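Local coordinates for ORF131 protein (Ralstonia metallidurans, PDB 2WTP) that binds copper and probably takes part in the heavy-metal resistance of its host, at residues V81-G86 with L107-L112. Sequence-based numbering, arbitrary orientation. Where two conformers were deposited one is given.
Sequences VAFRAG and LLMPDL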
loop_
_atom_site.group_PDB
_atom_site.type_symbol
_atom_site.label_atom_id
_atom_site.label_comp_id
_atom_site.label_asym_id
_atom_site.label_seq_id
_atom_site.Cartn_x
_atom_site.Cartn_y
_atom_site.Cartn_z
ATOM N N VAL A 81 -5.222 5.799 -7.377
ATOM C CA VAL A 81 -5.526 4.462 -6.788
ATOM C C VAL A 81 -6.995 4.304 -6.749
ATOM O O VAL A 81 -7.736 5.264 -6.350
ATOM C CB VAL A 81 -4.974 4.394 -5.318
ATOM C CG1 VAL A 81 -5.275 3.040 -4.738
ATOM C CG2 VAL A 81 -3.440 4.622 -5.308
ATOM N N ALA A 82 -7.469 3.128 -7.117
ATOM C CA ALA A 82 -8.890 2.832 -6.951
ATOM C C ALA A 82 -9.081 1.933 -5.765
ATOM O O ALA A 82 -8.174 1.117 -5.408
ATOM C CB ALA A 82 -9.411 2.134 -8.250
ATOM N N PHE A 83 -10.157 2.199 -5.024
ATOM C CA PHE A 83 -10.456 1.416 -3.837
ATOM C C PHE A 83 -11.769 0.699 -4.048
ATOM O O PHE A 83 -12.741 1.310 -4.532
ATOM C CB PHE A 83 -10.593 2.367 -2.650
ATOM C CG PHE A 83 -9.282 3.053 -2.254
ATOM C CD1 PHE A 83 -8.416 2.465 -1.351
ATOM C CD2 PHE A 83 -8.889 4.254 -2.894
ATOM C CE1 PHE A 83 -7.205 3.140 -0.981
ATOM C CE2 PHE A 83 -7.710 4.895 -2.574
ATOM C CZ PHE A 83 -6.842 4.321 -1.615
ATOM N N ARG A 84 -11.793 -0.557 -3.703
ATOM C CA ARG A 84 -12.944 -1.444 -3.983
ATOM C C ARG A 84 -13.573 -1.944 -2.695
ATOM O O ARG A 84 -12.858 -2.437 -1.829
ATOM C CB ARG A 84 -12.431 -2.634 -4.834
ATOM C CG ARG A 84 -13.365 -3.894 -4.881
ATOM C CD ARG A 84 -13.039 -4.948 -6.122
ATOM N NE ARG A 84 -14.315 -5.160 -6.912
ATOM C CZ ARG A 84 -14.560 -4.672 -8.105
ATOM N NH1 ARG A 84 -13.588 -4.087 -8.771
ATOM N NH2 ARG A 84 -15.753 -4.810 -8.687
ATOM N N ALA A 85 -14.902 -1.854 -2.619
ATOM C CA ALA A 85 -15.667 -2.578 -1.588
ATOM C C ALA A 85 -16.738 -3.349 -2.335
ATOM O O ALA A 85 -17.601 -2.761 -2.962
ATOM C CB ALA A 85 -16.338 -1.550 -0.639
ATOM N N GLY A 86 -16.618 -4.671 -2.327
ATOM C CA GLY A 86 -17.474 -5.496 -3.203
ATOM C C GLY A 86 -17.271 -5.167 -4.677
ATOM O O GLY A 86 -16.150 -5.234 -5.175
ATOM N N LEU A 107 -12.908 9.745 5.004
ATOM C CA LEU A 107 -13.128 11.180 4.751
ATOM C C LEU A 107 -12.957 11.484 3.274
ATOM O O LEU A 107 -13.633 12.354 2.739
ATOM C CB LEU A 107 -12.164 12.050 5.581
ATOM C CG LEU A 107 -12.450 11.735 7.043
ATOM C CD1 LEU A 107 -11.495 12.622 7.913
ATOM C CD2 LEU A 107 -13.917 12.077 7.482
ATOM N N LEU A 108 -12.085 10.759 2.588
ATOM C CA LEU A 108 -11.965 10.875 1.125
ATOM C C LEU A 108 -13.155 10.323 0.386
ATOM O O LEU A 108 -13.586 10.858 -0.652
ATOM C CB LEU A 108 -10.710 10.141 0.589
ATOM C CG LEU A 108 -9.388 10.540 1.267
ATOM C CD1 LEU A 108 -8.272 9.868 0.528
ATOM C CD2 LEU A 108 -9.186 12.056 1.453
ATOM N N MET A 109 -13.666 9.173 0.835
ATOM C CA MET A 109 -14.716 8.448 0.073
ATOM C C MET A 109 -15.788 7.863 1.032
ATOM O O MET A 109 -15.822 6.657 1.324
ATOM C CB MET A 109 -14.151 7.449 -0.900
ATOM C CG MET A 109 -13.118 6.580 -0.361
ATOM S SD MET A 109 -12.263 5.720 -1.805
ATOM C CE MET A 109 -11.286 6.904 -2.690
ATOM N N PRO A 110 -16.579 8.768 1.615
ATOM C CA PRO A 110 -17.574 8.344 2.595
ATOM C C PRO A 110 -18.618 7.386 2.008
ATOM O O PRO A 110 -19.193 6.637 2.798
ATOM C CB PRO A 110 -18.215 9.669 3.028
ATOM C CG PRO A 110 -17.841 10.644 2.044
ATOM C CD PRO A 110 -16.509 10.219 1.415
ATOM N N ASP A 111 -18.770 7.371 0.694
ATOM C CA ASP A 111 -19.765 6.467 0.141
ATOM C C ASP A 111 -19.232 5.098 -0.191
ATOM O O ASP A 111 -19.984 4.242 -0.712
ATOM C CB ASP A 111 -20.412 7.113 -1.095
ATOM C CG ASP A 111 -21.302 8.306 -0.716
ATOM O OD1 ASP A 111 -21.801 8.366 0.466
ATOM O OD2 ASP A 111 -21.496 9.196 -1.595
ATOM N N LEU A 112 -17.953 4.829 0.083
ATOM C CA LEU A 112 -17.401 3.489 -0.105
ATOM C C LEU A 112 -17.527 2.748 1.189
ATOM O O LEU A 112 -16.890 3.067 2.187
ATOM C CB LEU A 112 -15.943 3.596 -0.525
ATOM C CG LEU A 112 -15.398 2.265 -0.883
ATOM C CD1 LEU A 112 -15.972 1.824 -2.267
ATOM C CD2 LEU A 112 -13.924 2.476 -0.963
#
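The Phe-83 ring meets Met-109 obliquely in a Met-aromatic contact. Met-109 SD sits 4.7 Å from the ring centroid, 48° off the ring normal, and its methyl CE reaches 3.6 Å from Phe-83 CD2. Val-81 CG1, two residues back on the strand, lies over one ring face near the rim, 3.6 Å above its plane. The Met-109 chain crosses Phe-83 at about a right angle; its bend at chi3 (71°) swings CE to the CD2–CE2 side of the ring, while SD also touches Phe-83 CB at 3.8 Å. Leu-112 spans Phe-83 and Ala-85: CD2 packs 3.7 Å from Phe-83 CB, and CD1 lies 3.8 Å from Ala-85 CB. Its CG, anti to the backbone N (chi1 -173°), is carried out to 3.9 Å from Ala-85 CB. No hydrogen bond joins the segments; side-chain packing and the sulfur-aromatic contact hold them together. A type I turn from Met-109 to Leu-112, with Leu-112 N bonded to Met-109 O at 3.1 Å, brings both side chains to the strand, and Ser-115 OG bonds to both carbonyls. The loop after helix 105-108 thus packs on one face of the mixed sheet in which strand 80-85 pairs with 88-94 and 63-65, consistent with a cupredoxin-like fold; Met-109 also touches Val-90, Phe-83 touches Ile-64, and Leu-108, just before the turn, touches Phe-94 and Ala-48 of helix 37-49.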